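Local coordinates for protein succinate-semialdehyde dehydrogenase (Streptococcus pyogenes MGAS1882, PDB 4OGD) that probably catalyses the NADP+-dependent oxidation of succinic semialdehyde to succinate, at residues I91-Y95 and L438-F443; K224-L228 and T444-N448. All coordinates share one frame; numbering follows the deposited sequence.

Contacts 1 and 2 involve the same piece of chain near the C-terminal end. Residues 438-443 and 444-448 are consecutive, both in the connection between strand 433-434 and strand 448-455, and each half meets a different part of the fold. In contact 1 the first half receives aromatic side chains from helix 78-103; in contact 2 the second half meets strand 225-229 of the six-stranded mixed sheet. The centres of the two contacts lie about 15 Å apart, and apart from that adjoining chain the two do not touch. Contact 1 is buried and contact 2 partly buried; the second subunit comes near both, within reach of more residues in contact 2. Both are structural packing of the aldehyde dehydrogenase fold.

Contact 1 (I91-Y95 and L438-F443); sequences IADYY and LSELGF
Tyr95 carries the polar part of this contact: its OH donates a hydrogen bond to Ser439 O, 2.7 Å away. The hydroxyl lies in the carbonyl plane, on a lone pair of Ser439 O, with a C=O...donor angle of 139°. CG of Tyr95 is anti to its own carbonyl carbon (chi1 -80°), which sends the ring across to the loop, where OH also comes within 3.1 Å of Leu438 CA. The neighbouring Tyr94 reaches the same backbone without a hydrogen bond to it; its OH rests 3.5 Å from Ser439 CA.

Apolar contacts lie alongside. Leu438 brings one methyl against the helix: CD2 meets Ile91 CD1 at 3.8 Å and approaches Ile91 CG2 and CG1 as well, the two side chains crossing at about a right angle. The same CD2 lies at the edge of the Tyr95 ring, near its plane. Phe443 and Tyr95 slide past each other in opposite directions, with Phe443 CD1 at 3.9 Å from Tyr95 CD1. Within the helix, Tyr94 CD1 sits over the centre of one face of the Tyr95 ring, helping to fix how that ring is turned.

The loop is also braced internally. Ser439 OG donates to Leu438 O at 2.7 Å and accepts from Leu441 N, forming an ST turn; Leu438 O takes a second bond from Gly442 N, so two donors hold that carbonyl.

Around the pair, helix 136-148 packs on Ile91, Tyr95 and Leu438, while helix 45-61 meets Tyr95 through Leu52. Further along helix 78-103, Phe102 meets the Phe443 ring with the planes at about 55°, so the loop lies against helix 78-103 from Ile91 to Phe102, with helix 136-148 alongside.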
ATOM      1  N   ILE A  91       2.895 -17.219 -15.826  1.00  7.15           N
ATOM      2  CA  ILE A  91       2.753 -15.857 -15.307  1.00  6.26           C
ATOM      3  C   ILE A  91       3.162 -14.810 -16.350  1.00  7.79           C
ATOM      4  O   ILE A  91       2.462 -13.815 -16.545  1.00  8.20           O
ATOM      5  CB  ILE A  91       3.549 -15.670 -13.997  1.00  6.79           C
ATOM      6  CG1 ILE A  91       2.944 -16.527 -12.889  1.00  9.79           C
ATOM      7  CG2 ILE A  91       3.552 -14.209 -13.586  1.00  6.57           C
ATOM      8  CD1 ILE A  91       3.804 -16.607 -11.624  1.00  7.32           C
ATOM      9  N   ALA A  92       4.286 -15.041 -17.022  1.00  6.75           N
ATOM     10  CA  ALA A  92       4.774 -14.152 -18.078  1.00  6.90           C
ATOM     11  C   ALA A  92       3.757 -14.063 -19.211  1.00  7.29           C
ATOM     12  O   ALA A  92       3.382 -12.965 -19.640  1.00  8.58           O
ATOM     13  CB  ALA A  92       6.112 -14.657 -18.604  1.00  7.25           C
ATOM     14  N   ASP A  93       3.288 -15.218 -19.684  1.00  8.13           N
ATOM     15  CA  ASP A  93       2.294 -15.213 -20.760  1.00  8.78           C
ATOM     16  C   ASP A  93       1.007 -14.523 -20.313  1.00 10.23           C
ATOM     17  O   ASP A  93       0.403 -13.776 -21.083  1.00 11.59           O
ATOM     18  CB  ASP A  93       1.993 -16.633 -21.248  1.00 10.00           C
ATOM     19  CG  ASP A  93       3.041 -17.171 -22.212  1.00 11.52           C
ATOM     20  OD1 ASP A  93       3.694 -16.377 -22.940  1.00 10.74           O
ATOM     21  OD2 ASP A  93       3.203 -18.409 -22.240  1.00 12.64           O
ATOM     22  N   TYR A  94       0.595 -14.761 -19.064  1.00  7.25           N
ATOM     23  CA  TYR A  94      -0.604 -14.133 -18.514  1.00  8.35           C
ATOM     24  C   TYR A  94      -0.549 -12.608 -18.604  1.00  8.98           C
ATOM     25  O   TYR A  94      -1.447 -11.984 -19.157  1.00 10.27           O
ATOM     26  CB  TYR A  94      -0.791 -14.575 -17.061  1.00  7.49           C
ATOM     27  CG  TYR A  94      -1.950 -13.943 -16.301  1.00  8.74           C
ATOM     28  CD1 TYR A  94      -1.727 -12.909 -15.403  1.00  7.51           C
ATOM     29  CD2 TYR A  94      -3.252 -14.417 -16.449  1.00  8.94           C
ATOM     30  CE1 TYR A  94      -2.768 -12.344 -14.691  1.00  7.56           C
ATOM     31  CE2 TYR A  94      -4.301 -13.861 -15.739  1.00  8.38           C
ATOM     32  CZ  TYR A  94      -4.053 -12.826 -14.858  1.00  8.50           C
ATOM     33  OH  TYR A  94      -5.101 -12.286 -14.157  1.00  9.95           O
ATOM     34  N   TYR A  95       0.507 -12.002 -18.074  1.00  6.92           N
ATOM     35  CA  TYR A  95       0.551 -10.544 -18.039  1.00  8.39           C
ATOM     36  C   TYR A  95       0.740  -9.931 -19.427  1.00  8.56           C
ATOM     37  O   TYR A  95       0.230  -8.853 -19.708  1.00  9.05           O
ATOM     38  CB  TYR A  95       1.596 -10.051 -17.031  1.00  7.12           C
ATOM     39  CG  TYR A  95       1.053 -10.114 -15.623  1.00  6.83           C
ATOM     40  CD1 TYR A  95       0.020  -9.269 -15.230  1.00  9.06           C
ATOM     41  CD2 TYR A  95       1.553 -11.025 -14.697  1.00  7.63           C
ATOM     42  CE1 TYR A  95      -0.498  -9.320 -13.955  1.00  6.86           C
ATOM     43  CE2 TYR A  95       1.039 -11.089 -13.414  1.00  7.69           C
ATOM     44  CZ  TYR A  95       0.014 -10.235 -13.050  1.00  6.71           C
ATOM     45  OH  TYR A  95      -0.518 -10.275 -11.779  1.00  8.55           O
ATOM     46  N   LEU A 438      -0.010 -11.315  -8.269  1.00  6.87           N
ATOM     47  CA  LEU A 438      -0.784 -12.095  -9.246  1.00  7.15           C
ATOM     48  C   LEU A 438      -2.237 -11.612  -9.366  1.00 10.83           C
ATOM     49  O   LEU A 438      -2.685 -10.758  -8.587  1.00  9.23           O
ATOM     50  CB  LEU A 438      -0.684 -13.615  -8.992  1.00  7.43           C
ATOM     51  CG  LEU A 438       0.743 -14.184  -9.061  1.00  7.17           C
ATOM     52  CD1 LEU A 438       0.752 -15.672  -8.729  1.00 10.59           C
ATOM     53  CD2 LEU A 438       1.380 -13.936 -10.435  1.00  7.44           C
ATOM     54  N   SER A 439      -2.954 -12.153 -10.355  1.00  7.72           N
ATOM     55  CA  SER A 439      -4.272 -11.645 -10.780  1.00  8.00           C
ATOM     56  C   SER A 439      -4.195 -10.178 -11.198  1.00  8.95           C
ATOM     57  O   SER A 439      -3.103  -9.619 -11.345  1.00  9.03           O
ATOM     58  CB  SER A 439      -5.356 -11.860  -9.706  1.00  9.16           C
ATOM     59  OG  SER A 439      -5.344 -10.840  -8.714  1.00  9.79           O
ATOM     60  N   GLU A 440      -5.342  -9.536 -11.398  1.00  8.46           N
ATOM     61  CA  GLU A 440      -5.308  -8.119 -11.730  1.00  8.99           C
ATOM     62  C   GLU A 440      -4.969  -7.291 -10.493  1.00  8.29           C
ATOM     63  O   GLU A 440      -4.467  -6.178 -10.615  1.00  8.44           O
ATOM     64  CB  GLU A 440      -6.618  -7.637 -12.361  1.00 11.53           C
ATOM     65  CG  GLU A 440      -6.475  -6.235 -12.987  1.00 10.40           C
ATOM     66  CD  GLU A 440      -7.706  -5.788 -13.754  1.00 14.24           C
ATOM     67  OE1 GLU A 440      -8.717  -6.521 -13.749  1.00 16.30           O
ATOM     68  OE2 GLU A 440      -7.652  -4.695 -14.367  1.00 14.13           O
ATOM     69  N   LEU A 441      -5.242  -7.832  -9.307  1.00  8.75           N
ATOM     70  CA  LEU A 441      -4.891  -7.123  -8.076  1.00 10.80           C
ATOM     71  C   LEU A 441      -3.385  -6.898  -8.001  1.00  8.92           C
ATOM     72  O   LEU A 441      -2.920  -5.876  -7.498  1.00 11.25           O
ATOM     73  CB  LEU A 441      -5.375  -7.882  -6.837  1.00  8.52           C
ATOM     74  CG  LEU A 441      -6.887  -8.035  -6.673  1.00 11.39           C
ATOM     75  CD1 LEU A 441      -7.237  -8.708  -5.343  1.00  8.96           C
ATOM     76  CD2 LEU A 441      -7.596  -6.684  -6.789  1.00 15.64           C
ATOM     77  N   GLY A 442      -2.623  -7.856  -8.512  1.00  8.30           N
ATOM     78  CA  GLY A 442      -1.173  -7.751  -8.495  1.00  8.96           C
ATOM     79  C   GLY A 442      -0.595  -6.931  -9.640  1.00 10.09           C
ATOM     80  O   GLY A 442       0.628  -6.859  -9.801  1.00 11.27           O
ATOM     81  N   PHE A 443      -1.462  -6.317 -10.441  1.00  7.48           N
ATOM     82  CA  PHE A 443      -1.001  -5.478 -11.537  1.00  7.48           C
ATOM     83  C   PHE A 443      -0.848  -4.009 -11.127  1.00  8.39           C
ATOM     84  O   PHE A 443      -0.017  -3.293 -11.688  1.00  9.07           O
ATOM     85  CB  PHE A 443      -1.948  -5.595 -12.742  1.00  8.78           C
ATOM     86  CG  PHE A 443      -1.457  -4.890 -13.966  1.00 10.01           C
ATOM     87  CD1 PHE A 443      -0.457  -5.455 -14.742  1.00 11.00           C
ATOM     88  CD2 PHE A 443      -1.985  -3.663 -14.334  1.00  9.83           C
ATOM     89  CE1 PHE A 443       0.008  -4.816 -15.867  1.00  8.39           C
ATOM     90  CE2 PHE A 443      -1.524  -3.005 -15.463  1.00 10.84           C
ATOM     91  CZ  PHE A 443      -0.524  -3.586 -16.230  1.00 10.31           C
TER

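Contact 2 (K224-L228 and T444-N448); sequences KKTTL and TSFVN
Lys225 NZ donates to Ser445 O over 2.9 Å, a hydrogen bond from strand 225-229 to the turn at 444-447. The ammonium lies 31° out of the carbonyl plane, with a C=O...donor angle of 146°. An extended chain with CG anti to the backbone N (chi1 -167°) carries NZ this far, and CD and CE draw close to the same oxygen, CE at 3.2 Å. A water adds a second, weaker route: it donates to Thr444 O at 2.8 Å and accepts a weak bond from Lys225 NZ.

Phe446 lies against the strand backbone. Its ring turns an edge to Lys225 O, with CE1 at 3.6 Å from that oxygen, while CZ lies 4.0 Å from Thr227 OG1. Beside it, Thr227 CG2 packs against Ser445, touching OG at 3.8 Å and CB at a similar distance.

The turn is type I, closed by Val447 N to Thr444 O, and Phe446 O is held by Thr122 OG1 and Asn150 ND2. Tyr434 of the second subunit packs on Lys225. Within these segments the lysine's charge thus meets two turn carbonyls, one directly and one weakly through water; such neutral acceptors would be expected to stabilise the ammonium, while the Phe446 ring and the Thr227 methyl pack between turn and strand.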
ATOM      1  N   LYS A 224       8.369   5.776   0.451  1.00  7.74           N
ATOM      2  CA  LYS A 224       8.206   4.819  -0.646  1.00  8.67           C
ATOM      3  C   LYS A 224       7.110   3.789  -0.351  1.00  8.95           C
ATOM      4  O   LYS A 224       7.086   3.193   0.723  1.00  9.26           O
ATOM      5  CB  LYS A 224       9.529   4.100  -0.941  1.00  8.05           C
ATOM      6  CG  LYS A 224      10.690   5.045  -1.260  1.00  7.72           C
ATOM      7  CD  LYS A 224      10.384   5.883  -2.492  1.00 10.60           C
ATOM      8  CE  LYS A 224      11.332   7.083  -2.616  1.00 10.49           C
ATOM      9  NZ  LYS A 224      12.734   6.720  -2.986  1.00 10.35           N
ATOM     10  N   LYS A 225       6.213   3.591  -1.317  1.00  6.59           N
ATOM     11  CA  LYS A 225       5.162   2.572  -1.222  1.00  8.25           C
ATOM     12  C   LYS A 225       5.776   1.177  -1.169  1.00  8.18           C
ATOM     13  O   LYS A 225       6.797   0.907  -1.819  1.00  8.94           O
ATOM     14  CB  LYS A 225       4.245   2.685  -2.443  1.00  9.49           C
ATOM     15  CG  LYS A 225       2.929   1.918  -2.353  1.00 11.17           C
ATOM     16  CD  LYS A 225       2.151   2.086  -3.651  1.00 11.26           C
ATOM     17  CE  LYS A 225       0.686   1.736  -3.467  1.00 13.88           C
ATOM     18  NZ  LYS A 225      -0.108   2.014  -4.700  1.00 15.46           N
ATOM     19  N   THR A 226       5.166   0.290  -0.383  1.00 10.20           N
ATOM     20  CA  THR A 226       5.611  -1.097  -0.324  1.00  7.84           C
ATOM     21  C   THR A 226       4.472  -2.083  -0.493  1.00  7.74           C
ATOM     22  O   THR A 226       3.307  -1.761  -0.242  1.00  8.91           O
ATOM     23  CB  THR A 226       6.257  -1.439   1.023  1.00  7.45           C
ATOM     24  OG1 THR A 226       5.374  -1.041   2.084  1.00 11.28           O
ATOM     25  CG2 THR A 226       7.590  -0.729   1.179  1.00  8.35           C
ATOM     26  N   THR A 227       4.830  -3.291  -0.923  1.00  5.33           N
ATOM     27  CA  THR A 227       4.006  -4.470  -0.677  1.00  6.49           C
ATOM     28  C   THR A 227       4.901  -5.465   0.047  1.00  6.14           C
ATOM     29  O   THR A 227       6.114  -5.512  -0.202  1.00  6.80           O
ATOM     30  CB  THR A 227       3.495  -5.112  -1.970  1.00  6.81           C
ATOM     31  OG1 THR A 227       4.608  -5.439  -2.816  1.00  7.83           O
ATOM     32  CG2 THR A 227       2.547  -4.167  -2.694  1.00  9.44           C
ATOM     33  N   LEU A 228       4.314  -6.248   0.946  1.00  6.36           N
ATOM     34  CA  LEU A 228       5.064  -7.240   1.713  1.00  6.17           C
ATOM     35  C   LEU A 228       4.389  -8.599   1.634  1.00  6.90           C
ATOM     36  O   LEU A 228       3.225  -8.750   2.008  1.00  7.35           O
ATOM     37  CB  LEU A 228       5.163  -6.838   3.189  1.00  6.10           C
ATOM     38  CG  LEU A 228       5.927  -5.564   3.541  1.00  6.36           C
ATOM     39  CD1 LEU A 228       5.939  -5.376   5.047  1.00  8.04           C
ATOM     40  CD2 LEU A 228       7.348  -5.603   2.986  1.00  6.76           C
ATOM     41  N   THR A 444      -1.637  -3.554 -10.157  1.00  8.10           N
ATOM     42  CA  THR A 444      -1.722  -2.112  -9.895  1.00  6.56           C
ATOM     43  C   THR A 444      -0.901  -1.593  -8.718  1.00  8.08           C
ATOM     44  O   THR A 444      -0.971  -0.407  -8.403  1.00  8.84           O
ATOM     45  CB  THR A 444      -3.173  -1.667  -9.709  1.00 10.80           C
ATOM     46  OG1 THR A 444      -3.787  -2.506  -8.731  1.00 12.19           O
ATOM     47  CG2 THR A 444      -3.939  -1.768 -11.028  1.00 13.55           C
ATOM     48  N   SER A 445      -0.111  -2.456  -8.087  1.00  7.88           N
ATOM     49  CA  SER A 445       0.577  -2.072  -6.856  1.00  7.80           C
ATOM     50  C   SER A 445       1.436  -0.829  -7.010  1.00  7.38           C
ATOM     51  O   SER A 445       1.443   0.029  -6.125  1.00  8.76           O
ATOM     52  CB  SER A 445       1.442  -3.214  -6.337  1.00  9.74           C
ATOM     53  OG  SER A 445       0.634  -4.329  -6.031  1.00 11.24           O
ATOM     54  N   PHE A 446       2.152  -0.733  -8.126  1.00  7.19           N
ATOM     55  CA  PHE A 446       3.033   0.408  -8.355  1.00  6.58           C
ATOM     56  C   PHE A 446       2.660   1.199  -9.602  1.00  5.21           C
ATOM     57  O   PHE A 446       3.520   1.769 -10.293  1.00  7.63           O
ATOM     58  CB  PHE A 446       4.498  -0.040  -8.336  1.00  6.66           C
ATOM     59  CG  PHE A 446       4.879  -0.740  -7.061  1.00  7.54           C
ATOM     60  CD1 PHE A 446       5.081  -0.014  -5.894  1.00  7.22           C
ATOM     61  CD2 PHE A 446       4.984  -2.124  -7.018  1.00  7.79           C
ATOM     62  CE1 PHE A 446       5.418  -0.645  -4.721  1.00  7.58           C
ATOM     63  CE2 PHE A 446       5.318  -2.775  -5.838  1.00 11.11           C
ATOM     64  CZ  PHE A 446       5.531  -2.035  -4.682  1.00  8.38           C
ATOM     65  N   VAL A 447       1.360   1.245  -9.875  1.00  5.57           N
ATOM     66  CA  VAL A 447       0.861   2.095 -10.948  1.00  8.30           C
ATOM     67  C   VAL A 447       0.276   3.369 -10.371  1.00  6.63           C
ATOM     68  O   VAL A 447      -0.254   3.382  -9.251  1.00  8.95           O
ATOM     69  CB  VAL A 447      -0.201   1.397 -11.837  1.00  9.07           C
ATOM     70  CG1 VAL A 447       0.260   0.005 -12.253  1.00  6.97           C
ATOM     71  CG2 VAL A 447      -1.545   1.355 -11.155  1.00 14.02           C
ATOM     72  N   ASN A 448       0.399   4.442 -11.141  1.00  6.53           N
ATOM     73  CA  ASN A 448      -0.209   5.712 -10.811  1.00  6.84           C
ATOM     74  C   ASN A 448      -1.605   5.675 -11.395  1.00  7.06           C
ATOM     75  O   ASN A 448      -1.782   5.689 -12.619  1.00  6.88           O
ATOM     76  CB  ASN A 448       0.613   6.851 -11.435  1.00  6.47           C
ATOM     77  CG  ASN A 448      -0.089   8.195 -11.375  1.00  7.81           C
ATOM     78  OD1 ASN A 448      -1.101   8.351 -10.690  1.00  6.41           O
ATOM     79  ND2 ASN A 448       0.455   9.181 -12.095  1.00  6.07           N
TER
HETATM   80  O   HOH W   1      -2.138   1.334  -6.579  1.00 16.41           O